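PDB 4HIZ: endosialidase from Enterobacteria phage phi92, which hydrolyses internal alpha-2,8 and alpha-2,9 linkages of polysialic acid. Local coordinates for residues P80-W85 / E105-Q110; A99-G104 / H113-K118; R415-W420 / Y433-M438; T459-Q464 / Y486-E491; L494-I499 / G512-L517. One frame throughout, in Å; residues are numbered along the deposited sequence.

In the fold
All five contacts lie in the catalytic beta-propeller region. Contacts 1 and 5, with centres about 10 Å apart, share one calcium ion: Phe81 of the first and His513, Ala515 and Asp516 of the second bind it. Contact 2 is the hairpin beside contact 1, joined to it because strand 82-84 pairs with strand 96-104. Contacts 3 and 4, about 9 Å apart between centres, meet where strands 435-442 and 456-460 are neighbours in a sheet. Contact 4 reaches contact 5 through strands 483-490 and 516-523, likewise neighbours. A bound sialic acid touches Ser498 and Ile499, in the 494-499 segment of contact 5, and the contact 1 side chain of Arg106 is about 6 Å from a sialic acid.

Contact 1: residues P80-W85 / E105-Q110. With CA (calcium ion), chain B.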
# COMPACT_ATOMS: atom_id res chain seq x y z
N PRO A 80 -3.17 5.00 10.71
CA PRO A 80 -3.88 6.17 11.26
C PRO A 80 -4.36 5.94 12.69
O PRO A 80 -4.93 6.85 13.30
CB PRO A 80 -5.09 6.33 10.33
CG PRO A 80 -5.36 4.92 9.87
CD PRO A 80 -4.02 4.21 9.79
N PHE A 81 -4.11 4.75 13.21
CA PHE A 81 -4.38 4.56 14.64
C PHE A 81 -3.40 5.36 15.46
O PHE A 81 -2.35 5.83 14.97
CB PHE A 81 -4.27 3.07 15.03
CG PHE A 81 -5.45 2.25 14.57
CD1 PHE A 81 -6.60 2.16 15.34
CD2 PHE A 81 -5.42 1.60 13.35
CE1 PHE A 81 -7.71 1.38 14.91
CE2 PHE A 81 -6.51 0.83 12.91
CZ PHE A 81 -7.66 0.71 13.69
N TYR A 82 -3.75 5.55 16.74
CA TYR A 82 -2.82 6.14 17.69
C TYR A 82 -1.92 4.98 18.13
O TYR A 82 -2.30 4.15 18.97
CB TYR A 82 -3.62 6.75 18.89
CG TYR A 82 -2.78 7.73 19.70
CD1 TYR A 82 -1.78 7.28 20.58
CD2 TYR A 82 -3.01 9.12 19.61
CE1 TYR A 82 -1.01 8.19 21.31
CE2 TYR A 82 -2.24 10.02 20.32
CZ TYR A 82 -1.25 9.56 21.17
OH TYR A 82 -0.50 10.49 21.87
N ASN A 83 -0.74 4.89 17.51
CA ASN A 83 0.18 3.76 17.72
C ASN A 83 1.26 4.24 18.65
O ASN A 83 2.09 5.08 18.26
CB ASN A 83 0.81 3.35 16.39
CG ASN A 83 -0.24 2.89 15.40
OD1 ASN A 83 -1.11 2.08 15.75
ND2 ASN A 83 -0.17 3.40 14.15
N ALA A 84 1.31 3.68 19.87
CA ALA A 84 2.22 4.23 20.85
C ALA A 84 2.54 3.20 21.93
O ALA A 84 1.99 2.10 21.94
CB ALA A 84 1.57 5.52 21.48
N TRP A 85 3.46 3.58 22.81
CA TRP A 85 3.82 2.77 24.00
C TRP A 85 4.41 1.40 23.68
O TRP A 85 3.81 0.35 24.02
CB TRP A 85 2.59 2.59 24.95
CG TRP A 85 1.90 3.91 25.25
CD1 TRP A 85 2.32 4.92 26.10
CD2 TRP A 85 0.66 4.35 24.69
NE1 TRP A 85 1.42 5.97 26.06
CE2 TRP A 85 0.38 5.64 25.22
CE3 TRP A 85 -0.27 3.76 23.82
CZ2 TRP A 85 -0.75 6.38 24.84
CZ3 TRP A 85 -1.41 4.51 23.45
CH2 TRP A 85 -1.66 5.79 24.00
N GLU A 105 -6.71 4.95 20.00
CA GLU A 105 -7.13 6.24 19.48
C GLU A 105 -6.75 7.41 20.40
O GLU A 105 -6.86 8.56 20.02
CB GLU A 105 -8.65 6.26 19.26
CG GLU A 105 -9.42 6.26 20.63
CD GLU A 105 -10.93 6.12 20.47
OE1 GLU A 105 -11.37 5.41 19.53
OE2 GLU A 105 -11.68 6.73 21.30
N ARG A 106 -6.34 7.10 21.64
CA ARG A 106 -6.07 8.14 22.64
C ARG A 106 -5.30 7.54 23.81
O ARG A 106 -5.03 6.35 23.85
CB ARG A 106 -7.40 8.70 23.17
CG ARG A 106 -8.17 7.69 24.04
CD ARG A 106 -9.44 8.30 24.61
NE ARG A 106 -10.51 8.28 23.60
CZ ARG A 106 -11.51 9.15 23.55
NH1 ARG A 106 -11.56 10.15 24.42
NH2 ARG A 106 -12.44 9.06 22.61
N HIS A 107 -4.95 8.39 24.77
CA HIS A 107 -4.33 7.93 26.01
C HIS A 107 -5.41 7.32 26.87
O HIS A 107 -5.89 7.93 27.82
CB HIS A 107 -3.61 9.09 26.72
CG HIS A 107 -2.34 9.48 26.03
ND1 HIS A 107 -1.14 9.61 26.70
CD2 HIS A 107 -2.08 9.73 24.72
CE1 HIS A 107 -0.19 9.92 25.81
NE2 HIS A 107 -0.74 10.01 24.62
N GLY A 108 -5.80 6.11 26.52
CA GLY A 108 -6.87 5.40 27.19
C GLY A 108 -7.04 4.10 26.42
O GLY A 108 -6.37 3.89 25.38
N VAL A 109 -7.93 3.22 26.90
CA VAL A 109 -8.04 1.92 26.22
C VAL A 109 -9.23 1.81 25.25
O VAL A 109 -9.58 0.71 24.82
CB VAL A 109 -8.05 0.74 27.25
CG1 VAL A 109 -6.69 0.67 27.95
CG2 VAL A 109 -9.20 0.90 28.33
N GLN A 110 -9.87 2.95 24.95
CA GLN A 110 -10.93 2.94 23.94
C GLN A 110 -10.42 2.31 22.63
O GLN A 110 -9.36 2.72 22.11
CB GLN A 110 -11.36 4.37 23.61
CG GLN A 110 -12.36 4.96 24.61
CD GLN A 110 -11.71 5.38 25.92
OE1 GLN A 110 -10.48 5.43 26.06
NE2 GLN A 110 -12.55 5.73 26.90
CA CA B . -0.56 6.99 13.60
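Trp85 lays the edge of its six-membered ring on His107, with CZ2 3.5 Å above the centre of the imidazole plane. The planes are 79° apart, a T-shaped pair in which the indole supplies the edge and the histidine the face. Trp85 CH2 comes 3.4 Å from the backbone oxygen Arg106 O. Tyr82 reaches the same imidazole at its rim: Tyr82 OH lies in the ring plane and forms a 2.8 Å hydrogen bond with His107 NE2. His107 is thus fixed from two directions, over a face by carbon and at an edge by a hydroxyl. A chi1 of -163° sets Tyr82 CG anti to the backbone N, on the side of the 105-107 loop. Tyr82 CB packs 3.5 Å from Glu105 C. On the loop Arg106 NE and NH2 both hold Glu105 OE2, at 3.0 and 2.8 Å, in the guanidinium plane, while Glu105 OE1 is hydrogen-bonded to Asn111 ND2. One residue before Tyr82, Phe81 O binds calcium at 2.5 Å together with Thr79, His513, Ala515 and Asp516. This aromatic cluster ties the connection of the 96-104/113-119 hairpin to strand 82-84, beside the calcium site of the propeller.

Contact 2: residues A99-G104 / H113-K118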
# COMPACT_ATOMS: atom_id res chain seq x y z
N ALA A 99 8.49 -5.64 18.15
CA ALA A 99 8.16 -4.36 18.77
C ALA A 99 6.66 -4.33 19.11
O ALA A 99 5.80 -3.88 18.31
CB ALA A 99 8.50 -3.17 17.79
N PRO A 100 6.31 -4.82 20.32
CA PRO A 100 4.92 -4.77 20.74
C PRO A 100 4.58 -3.36 21.21
O PRO A 100 5.47 -2.61 21.63
CB PRO A 100 4.88 -5.74 21.95
CG PRO A 100 6.18 -6.56 21.82
CD PRO A 100 7.16 -5.52 21.29
N PHE A 101 3.31 -2.99 21.07
CA PHE A 101 2.86 -1.61 21.36
C PHE A 101 1.34 -1.68 21.50
O PHE A 101 0.77 -2.78 21.54
CB PHE A 101 3.29 -0.65 20.22
CG PHE A 101 2.62 -0.92 18.90
CD1 PHE A 101 3.06 -1.97 18.04
CD2 PHE A 101 1.57 -0.10 18.47
CE1 PHE A 101 2.45 -2.19 16.80
CE2 PHE A 101 0.94 -0.30 17.23
CZ PHE A 101 1.38 -1.35 16.38
N MET A 102 0.67 -0.54 21.65
CA MET A 102 -0.79 -0.55 21.67
C MET A 102 -1.29 0.37 20.54
O MET A 102 -0.74 1.46 20.33
CB MET A 102 -1.31 -0.10 23.06
CG MET A 102 -1.01 -1.25 24.12
SD MET A 102 -1.53 -0.65 25.75
CE MET A 102 -0.17 0.42 26.21
N ALA A 103 -2.27 -0.14 19.79
CA ALA A 103 -2.89 0.57 18.67
C ALA A 103 -4.28 0.96 19.11
O ALA A 103 -5.15 0.10 19.28
CB ALA A 103 -2.97 -0.38 17.44
N GLY A 104 -4.51 2.25 19.29
CA GLY A 104 -5.81 2.70 19.78
C GLY A 104 -6.15 4.06 19.18
O GLY A 104 -5.90 4.30 17.98
N HIS A 113 -6.07 -2.26 20.74
CA HIS A 113 -5.48 -3.61 20.74
C HIS A 113 -4.04 -3.57 21.22
O HIS A 113 -3.27 -2.67 20.83
CB HIS A 113 -5.45 -4.16 19.27
CG HIS A 113 -6.79 -4.48 18.72
ND1 HIS A 113 -7.42 -5.68 18.95
CD2 HIS A 113 -7.62 -3.77 17.91
CE1 HIS A 113 -8.57 -5.71 18.29
NE2 HIS A 113 -8.71 -4.57 17.65
N VAL A 114 -3.62 -4.58 22.00
CA VAL A 114 -2.19 -4.83 22.17
C VAL A 114 -1.73 -5.47 20.86
O VAL A 114 -2.42 -6.32 20.33
CB VAL A 114 -1.95 -5.77 23.37
CG1 VAL A 114 -0.44 -6.03 23.54
CG2 VAL A 114 -2.54 -5.11 24.65
N ALA A 115 -0.60 -5.02 20.32
CA ALA A 115 -0.23 -5.45 18.96
C ALA A 115 1.27 -5.56 18.86
O ALA A 115 1.98 -5.19 19.77
CB ALA A 115 -0.71 -4.33 17.99
N TRP A 116 1.78 -6.04 17.73
CA TRP A 116 3.21 -5.84 17.49
C TRP A 116 3.46 -5.63 16.01
O TRP A 116 2.60 -5.95 15.17
CB TRP A 116 4.09 -6.98 18.03
CG TRP A 116 3.85 -8.41 17.48
CD1 TRP A 116 3.46 -8.78 16.20
CD2 TRP A 116 4.04 -9.62 18.21
NE1 TRP A 116 3.40 -10.16 16.10
CE2 TRP A 116 3.72 -10.70 17.34
CE3 TRP A 116 4.42 -9.89 19.53
CZ2 TRP A 116 3.80 -12.03 17.75
CZ3 TRP A 116 4.50 -11.22 19.94
CH2 TRP A 116 4.18 -12.27 19.06
N VAL A 117 4.60 -5.04 15.73
CA VAL A 117 5.20 -5.17 14.38
C VAL A 117 6.56 -5.84 14.55
O VAL A 117 7.14 -5.85 15.67
CB VAL A 117 5.37 -3.80 13.62
CG1 VAL A 117 3.98 -3.20 13.28
CG2 VAL A 117 6.23 -2.81 14.45
N LYS A 118 7.08 -6.42 13.47
CA LYS A 118 8.28 -7.25 13.57
C LYS A 118 9.21 -6.91 12.43
O LYS A 118 8.75 -6.47 11.36
CB LYS A 118 7.91 -8.74 13.41
CG LYS A 118 6.75 -9.20 14.30
CD LYS A 118 6.50 -10.72 14.11
CE LYS A 118 6.04 -11.04 12.67
NZ LYS A 118 5.42 -12.44 12.57
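Ala115 CB sits over one face of the Phe101 ring, 4.2 Å from its centroid and 22° off the normal, a CH-pi contact at the apolar centre of this strand pair. A chi1 of 67° sets Phe101 CG between the backbone N and the carbonyl carbon, on the side of the partner strand; at the ring's rim Phe101 CE1 is 4.0 Å from Val117 CG1. Ala99 CB, on this face too, lies 4.1 Å from Val117 CG2. On the reverse face Met102 and Val114 run side by side, pointing the same way, with Met102 CG 4.2 Å from Val114 CG2; Pro100 CB meets Trp116 CB there too. The backbone hydrogen bonds lie between the two faces. Three pairs, Ala99 with Val117, Phe101 with Ala115 and Ala103 with His113, each contribute two. At the non-hydrogen-bonded pair Pro100-Trp116, Pro100 CA makes a CA-H...O contact of 3.1 Å with Ala115 O. On its other side strand 113-119 pairs with strand 130-131; there Trp116 NE1 bonds to Glu130 OE1 and His113 ND1 to Thr133 O, and the His113 ring stacks on Trp131. This is an antiparallel beta hairpin of the kind from which propeller blades are built.

Contact 3: residues R415-W420 / Y433-M438; sequences RSFGEW and YPRTFM
Trp420 lies against Arg435 and Phe437 of strand 435-442. Its CB is 3.7 Å from Arg435 NH2, and CG, set anti to the backbone N (chi1 -176°), meets Phe437 CE2 at 3.6 Å. At the ring fusion Trp420 CD2 comes to 3.4 Å from Phe437 CD2, which stands over the centre of the indole face, and the far corner, Trp420 CH2, is still within 3.9 Å of that atom. The two side chains slide past each other in opposite directions, with the five-membered ring and the phenyl inclined at 38°, so the overlap is oblique. Arg435 lies between two aromatic residues: Phe417 CE1 approaches one face of its guanidinium, 3.6 Å from NE, and Phe437 CZ lies over the opposite face, offset toward its rim. The polar ends of the group are engaged by Glu414 at NE and Glu421 at NH2, both salt bridges. Beyond it, Phe417 turns its ring edge to Tyr433 O, CD1 being 3.4 Å away, and Pro434 CB rests on Ser416 CA at 3.7 Å. Gly418, with its positive phi of 85°, occupies the third position of a type II turn from Ser416 to Glu419, its CA close to Arg435 NH2. This is a beta-turn loop folded back on the strand that follows it, in the connection between the antiparallel strands 407-413 and 435-442 of a propeller sheet.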
# COMPACT_ATOMS: atom_id res chain seq x y z
N ARG A 415 8.71 14.93 26.11
CA ARG A 415 7.38 14.85 25.49
C ARG A 415 7.18 15.98 24.47
O ARG A 415 6.42 15.83 23.50
CB ARG A 415 6.30 14.98 26.58
CG ARG A 415 6.36 13.85 27.60
CD ARG A 415 5.63 12.64 27.04
NE ARG A 415 5.74 11.60 28.04
CZ ARG A 415 4.95 10.56 28.15
NH1 ARG A 415 3.96 10.35 27.26
NH2 ARG A 415 5.18 9.73 29.15
N SER A 416 7.82 17.10 24.75
CA SER A 416 7.75 18.28 23.87
C SER A 416 9.03 19.07 24.06
O SER A 416 9.71 18.91 25.10
CB SER A 416 6.50 19.12 24.20
OG SER A 416 6.46 20.29 23.37
N PHE A 417 9.41 19.91 23.09
CA PHE A 417 10.68 20.57 23.18
C PHE A 417 10.85 21.37 24.48
O PHE A 417 9.93 22.10 24.91
CB PHE A 417 10.92 21.55 22.01
CG PHE A 417 12.24 22.23 22.11
CD1 PHE A 417 13.41 21.51 21.89
CD2 PHE A 417 12.33 23.55 22.55
CE1 PHE A 417 14.66 22.12 22.04
CE2 PHE A 417 13.58 24.16 22.72
CZ PHE A 417 14.74 23.43 22.45
N GLY A 418 12.02 21.23 25.10
CA GLY A 418 12.41 22.07 26.21
C GLY A 418 11.91 21.60 27.57
O GLY A 418 12.10 22.31 28.56
N GLU A 419 11.25 20.44 27.64
CA GLU A 419 10.78 19.93 28.94
C GLU A 419 11.84 19.11 29.66
O GLU A 419 11.67 18.79 30.85
CB GLU A 419 9.51 19.10 28.78
CG GLU A 419 8.35 19.88 28.23
CD GLU A 419 7.07 19.05 28.13
OE1 GLU A 419 7.05 17.87 28.55
OE2 GLU A 419 6.06 19.60 27.64
N TRP A 420 12.92 18.75 28.97
CA TRP A 420 13.87 17.79 29.57
C TRP A 420 14.52 18.32 30.86
O TRP A 420 14.61 17.61 31.90
CB TRP A 420 14.98 17.44 28.58
CG TRP A 420 15.93 16.38 29.09
CD1 TRP A 420 17.11 16.60 29.71
CD2 TRP A 420 15.80 14.95 28.94
NE1 TRP A 420 17.72 15.39 30.02
CE2 TRP A 420 16.94 14.37 29.53
CE3 TRP A 420 14.82 14.11 28.41
CZ2 TRP A 420 17.13 12.97 29.61
CZ3 TRP A 420 15.01 12.73 28.45
CH2 TRP A 420 16.15 12.18 29.06
N TYR A 433 9.70 20.31 18.48
CA TYR A 433 10.63 19.22 18.13
C TYR A 433 11.30 18.69 19.41
O TYR A 433 12.42 19.11 19.76
CB TYR A 433 11.70 19.75 17.20
CG TYR A 433 11.22 20.11 15.81
CD1 TYR A 433 11.04 19.11 14.84
CD2 TYR A 433 11.00 21.44 15.46
CE1 TYR A 433 10.66 19.43 13.52
CE2 TYR A 433 10.62 21.77 14.14
CZ TYR A 433 10.44 20.75 13.20
OH TYR A 433 10.07 21.06 11.90
N PRO A 434 10.61 17.79 20.11
CA PRO A 434 11.25 17.19 21.31
C PRO A 434 12.52 16.42 20.99
O PRO A 434 12.62 15.69 19.98
CB PRO A 434 10.16 16.25 21.85
CG PRO A 434 9.23 15.97 20.61
CD PRO A 434 9.26 17.28 19.86
N ARG A 435 13.49 16.57 21.89
CA ARG A 435 14.79 15.89 21.82
C ARG A 435 14.77 14.49 22.43
O ARG A 435 14.16 14.28 23.49
CB ARG A 435 15.83 16.71 22.60
CG ARG A 435 16.13 18.09 21.93
CD ARG A 435 16.81 19.04 22.94
NE ARG A 435 15.89 19.34 24.05
CZ ARG A 435 16.23 19.99 25.15
NH1 ARG A 435 17.46 20.46 25.34
NH2 ARG A 435 15.32 20.16 26.09
N THR A 436 15.45 13.57 21.76
CA THR A 436 15.75 12.25 22.33
C THR A 436 17.20 12.22 22.78
O THR A 436 18.09 12.70 22.07
CB THR A 436 15.48 11.17 21.27
OG1 THR A 436 14.06 10.98 21.21
CG2 THR A 436 16.16 9.79 21.63
N PHE A 437 17.45 11.59 23.94
CA PHE A 437 18.78 11.56 24.52
C PHE A 437 19.23 10.14 24.86
O PHE A 437 18.43 9.26 25.10
CB PHE A 437 18.79 12.32 25.85
CG PHE A 437 18.49 13.79 25.72
CD1 PHE A 437 19.53 14.69 25.48
CD2 PHE A 437 17.18 14.27 25.88
CE1 PHE A 437 19.29 16.06 25.38
CE2 PHE A 437 16.91 15.67 25.75
CZ PHE A 437 17.97 16.55 25.53
N MET A 438 20.53 9.96 24.89
CA MET A 438 21.14 8.70 25.27
C MET A 438 22.30 9.04 26.19
O MET A 438 23.03 9.99 25.96
CB MET A 438 21.66 7.97 24.03
CG MET A 438 22.30 6.59 24.36
SD MET A 438 23.07 5.89 22.87
CE MET A 438 24.60 6.83 22.72

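Contact 4: residues T459-Q464 / Y486-E491; sequences TDQIYQ and YIFGGE
Two propeller sheets meet here, where the chain leaving strand 456-460 passes the end of strand 483-490, and Glu491 spans the gap to Ile462 and Gln464. Glu491 N donates to Ile462 O at 2.8 Å. The Glu491 chain is extended beyond CG (chi2 -176°), which carries CD away from the backbone, and OE1 receives Gln464 N at 2.8 Å in a nearly straight bond (171°) on the anti side, 24° out of the carboxylate plane. OE2 has its own donor, the backbone N of Ala471. A water accepts from Ile462 N and donates to Glu491 O, at 2.9 and 2.8 Å respectively. Earlier in both segments, Gln461 and Phe488 approach tip to tip: Gln461 OE1 lies in the ring plane, 3.4 Å from Phe488 CE2, with the amide perpendicular to the ring. The amide is held at both ends: Gln461 NE2 donates to Thr459 OG1 (3.1 Å) and OE1 is hydrogen-bonded to Thr436 OG1. Chemically, a buried carboxylate gripped through both oxygens by backbone N-H groups has its rotation fixed, and pins two points of the one connection between strands 456-460 and 473-480 to the end of strand 483-490.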
# COMPACT_ATOMS: atom_id res chain seq x y z
N THR A 459 18.74 12.38 18.27
CA THR A 459 17.71 12.56 17.23
C THR A 459 16.61 13.44 17.81
O THR A 459 16.49 13.52 19.03
CB THR A 459 17.12 11.19 16.73
OG1 THR A 459 16.03 11.45 15.84
CG2 THR A 459 16.58 10.37 17.91
N ASP A 460 15.86 14.14 16.95
CA ASP A 460 14.73 14.95 17.39
C ASP A 460 13.46 14.45 16.70
O ASP A 460 13.45 14.22 15.47
CB ASP A 460 14.89 16.42 16.95
CG ASP A 460 15.92 17.21 17.77
OD1 ASP A 460 16.48 16.69 18.75
OD2 ASP A 460 16.13 18.41 17.42
N GLN A 461 12.39 14.39 17.48
CA GLN A 461 11.07 13.95 17.04
C GLN A 461 10.16 15.17 16.86
O GLN A 461 10.60 16.31 17.03
CB GLN A 461 10.49 13.01 18.12
CG GLN A 461 10.99 11.58 17.93
CD GLN A 461 12.51 11.48 17.81
OE1 GLN A 461 13.24 11.67 18.81
NE2 GLN A 461 13.00 11.18 16.58
N ILE A 462 8.88 14.91 16.59
CA ILE A 462 7.87 15.96 16.52
C ILE A 462 6.75 15.68 17.52
O ILE A 462 6.27 14.55 17.62
CB ILE A 462 7.27 16.05 15.08
CG1 ILE A 462 8.33 16.60 14.10
CG2 ILE A 462 5.97 16.91 15.04
CD1 ILE A 462 7.93 16.37 12.60
N TYR A 463 6.32 16.73 18.21
CA TYR A 463 5.11 16.73 19.02
C TYR A 463 4.11 17.59 18.24
O TYR A 463 4.38 18.77 17.95
CB TYR A 463 5.43 17.34 20.40
CG TYR A 463 4.22 17.83 21.18
CD1 TYR A 463 3.27 16.95 21.69
CD2 TYR A 463 4.02 19.20 21.37
CE1 TYR A 463 2.15 17.39 22.40
CE2 TYR A 463 2.91 19.67 22.09
CZ TYR A 463 1.97 18.77 22.59
OH TYR A 463 0.87 19.24 23.25
N GLN A 464 2.95 17.02 17.90
CA GLN A 464 2.03 17.69 16.93
C GLN A 464 1.42 18.99 17.55
O GLN A 464 1.36 20.02 16.89
CB GLN A 464 0.92 16.74 16.51
CG GLN A 464 0.07 17.23 15.29
CD GLN A 464 -0.95 18.27 15.65
OE1 GLN A 464 -1.61 18.17 16.69
NE2 GLN A 464 -1.15 19.25 14.75
N TYR A 486 16.63 1.31 20.06
CA TYR A 486 15.71 2.05 20.94
C TYR A 486 14.47 2.28 20.11
O TYR A 486 14.53 2.99 19.08
CB TYR A 486 16.34 3.37 21.38
CG TYR A 486 15.40 4.37 22.10
CD1 TYR A 486 14.57 3.95 23.13
CD2 TYR A 486 15.36 5.72 21.73
CE1 TYR A 486 13.76 4.83 23.81
CE2 TYR A 486 14.54 6.63 22.40
CZ TYR A 486 13.74 6.17 23.44
OH TYR A 486 12.92 7.05 24.11
N ILE A 487 13.35 1.70 20.52
CA ILE A 487 12.16 1.70 19.68
C ILE A 487 11.11 2.45 20.48
O ILE A 487 10.80 2.10 21.63
CB ILE A 487 11.69 0.26 19.36
CG1 ILE A 487 12.87 -0.53 18.78
CG2 ILE A 487 10.48 0.26 18.38
CD1 ILE A 487 12.50 -1.94 18.29
N PHE A 488 10.57 3.50 19.88
CA PHE A 488 9.89 4.51 20.69
C PHE A 488 8.97 5.37 19.84
O PHE A 488 8.94 5.22 18.62
CB PHE A 488 10.91 5.40 21.41
CG PHE A 488 11.73 6.28 20.49
CD1 PHE A 488 12.69 5.73 19.65
CD2 PHE A 488 11.51 7.66 20.45
CE1 PHE A 488 13.45 6.52 18.79
CE2 PHE A 488 12.26 8.47 19.60
CZ PHE A 488 13.25 7.90 18.76
N GLY A 489 8.23 6.29 20.49
CA GLY A 489 7.22 7.08 19.76
C GLY A 489 7.66 8.44 19.29
O GLY A 489 8.55 9.08 19.86
N GLY A 490 7.05 8.86 18.17
CA GLY A 490 7.13 10.26 17.73
C GLY A 490 5.87 10.62 16.97
O GLY A 490 5.13 9.71 16.55
N GLU A 491 5.60 11.92 16.80
CA GLU A 491 4.42 12.34 16.05
C GLU A 491 4.84 12.99 14.75
O GLU A 491 5.98 12.79 14.28
CB GLU A 491 3.54 13.30 16.90
CG GLU A 491 3.28 12.61 18.28
CD GLU A 491 2.34 13.41 19.19
OE1 GLU A 491 2.00 14.59 18.87
OE2 GLU A 491 1.93 12.82 20.21
O HOH W 1 8.47 12.27 15.54

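Contact 5: residues L494-I499 / G512-L517; sequences LSPWSI and GHPADL. With CA (calcium ion), chain B.
This contact links the propeller's calcium site to a sialic acid pocket: the loop carrying Ser498 and Ile499 leans on His513 and Pro514. Pro496 CB touches the imidazole at His513 ND1, 3.7 Å away, and the Pro514 ring at CD, while Pro514 CB lies 3.6 Å from Leu494 O. A chi1 of -59° sets His513 CG anti to the carbonyl carbon, on the side of Pro496. Pro496 CA adds a CA-H...O contact to Gly512 O at 3.5 Å. No direct hydrogen bond joins the segments, but two waters lie within hydrogen-bonding distance of Gly512 O, one also of Leu494 O and the other of Ser495 O; with further acceptors in reach, not every such bond need form at once. Ser495 OG accepts from Trp497 N at 3.0 Å, closing an ST turn, and also bonds to His466. The indole packs edge-to-face with Trp267 of a neighbouring subunit, while Ser498 and Ile499 touch the bound sugar. Calcium is held by His513 O at 2.4 Å, Ala515 O at 2.5 Å and Asp516 OD2 at 2.7 Å, with Thr79 and Phe81. Asp516 OD1 is hydrogen-bonded to Thr77 OG1 and Asn83 ND2, and His513 NE2 to Lys505 O.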
# COMPACT_ATOMS: atom_id res chain seq x y z
N LEU A 494 0.61 16.67 11.38
CA LEU A 494 -0.79 16.53 10.92
C LEU A 494 -1.73 16.32 12.10
O LEU A 494 -1.64 15.33 12.85
CB LEU A 494 -0.94 15.37 9.94
CG LEU A 494 -0.00 15.50 8.73
CD1 LEU A 494 -0.10 14.27 7.83
CD2 LEU A 494 -0.31 16.74 7.93
N SER A 495 -2.62 17.28 12.29
CA SER A 495 -3.53 17.27 13.45
C SER A 495 -4.52 16.11 13.44
O SER A 495 -5.00 15.70 12.39
CB SER A 495 -4.34 18.57 13.42
OG SER A 495 -5.19 18.60 14.58
N PRO A 496 -4.88 15.60 14.63
CA PRO A 496 -5.98 14.63 14.72
C PRO A 496 -7.37 15.29 14.74
O PRO A 496 -8.40 14.60 14.66
CB PRO A 496 -5.73 13.97 16.09
CG PRO A 496 -5.11 15.11 16.93
CD PRO A 496 -4.24 15.88 15.94
N TRP A 497 -7.40 16.62 14.87
CA TRP A 497 -8.69 17.37 14.89
C TRP A 497 -9.63 16.91 16.03
O TRP A 497 -10.85 16.86 15.86
CB TRP A 497 -9.40 17.35 13.49
CG TRP A 497 -8.47 17.97 12.49
CD1 TRP A 497 -7.84 17.34 11.45
CD2 TRP A 497 -7.96 19.31 12.53
NE1 TRP A 497 -6.99 18.22 10.82
CE2 TRP A 497 -7.05 19.44 11.46
CE3 TRP A 497 -8.20 20.42 13.36
CZ2 TRP A 497 -6.34 20.60 11.22
CZ3 TRP A 497 -7.50 21.59 13.12
CH2 TRP A 497 -6.58 21.68 12.06
N SER A 498 -9.07 16.52 17.17
CA SER A 498 -9.92 16.24 18.32
C SER A 498 -10.64 17.53 18.72
O SER A 498 -11.81 17.48 19.14
CB SER A 498 -9.07 15.72 19.49
OG SER A 498 -8.44 14.49 19.10
N ILE A 499 -9.95 18.66 18.59
CA ILE A 499 -10.60 19.99 18.64
C ILE A 499 -10.77 20.38 17.17
O ILE A 499 -9.79 20.63 16.46
CB ILE A 499 -9.72 21.02 19.36
CG1 ILE A 499 -9.30 20.49 20.74
CG2 ILE A 499 -10.44 22.38 19.48
CD1 ILE A 499 -10.48 20.24 21.70
N GLY A 512 -6.14 10.74 10.51
CA GLY A 512 -6.12 9.96 11.74
C GLY A 512 -5.16 10.57 12.76
O GLY A 512 -5.05 11.80 12.86
N HIS A 513 -4.50 9.71 13.54
CA HIS A 513 -3.63 10.14 14.64
C HIS A 513 -2.17 10.11 14.26
O HIS A 513 -1.71 9.14 13.60
CB HIS A 513 -3.89 9.20 15.83
CG HIS A 513 -5.32 9.25 16.26
ND1 HIS A 513 -5.86 10.34 16.91
CD2 HIS A 513 -6.34 8.40 16.03
CE1 HIS A 513 -7.15 10.14 17.09
NE2 HIS A 513 -7.47 8.96 16.58
N PRO A 514 -1.41 11.13 14.70
CA PRO A 514 -0.02 11.28 14.21
C PRO A 514 0.96 10.42 14.99
O PRO A 514 2.14 10.40 14.63
CB PRO A 514 0.29 12.77 14.48
CG PRO A 514 -0.61 13.14 15.64
CD PRO A 514 -1.89 12.34 15.39
N ALA A 515 0.51 9.74 16.05
CA ALA A 515 1.43 8.90 16.82
C ALA A 515 1.80 7.62 16.07
O ALA A 515 0.92 6.86 15.65
CB ALA A 515 0.76 8.52 18.16
N ASP A 516 3.11 7.40 15.90
CA ASP A 516 3.66 6.20 15.24
C ASP A 516 5.01 5.87 15.87
O ASP A 516 5.53 6.64 16.69
CB ASP A 516 3.78 6.42 13.70
CG ASP A 516 2.47 6.15 13.00
OD1 ASP A 516 2.00 4.98 13.00
OD2 ASP A 516 1.87 7.12 12.47
N LEU A 517 5.60 4.74 15.49
CA LEU A 517 6.83 4.26 16.14
C LEU A 517 8.06 4.43 15.25
O LEU A 517 7.94 4.40 14.01
CB LEU A 517 6.70 2.77 16.52
CG LEU A 517 5.48 2.44 17.35
CD1 LEU A 517 5.46 0.93 17.61
CD2 LEU A 517 5.49 3.21 18.70
CA CA B . -0.56 6.99 13.60
O HOH W 2 -2.31 12.69 12.04
O HOH W 3 -6.44 13.71 11.30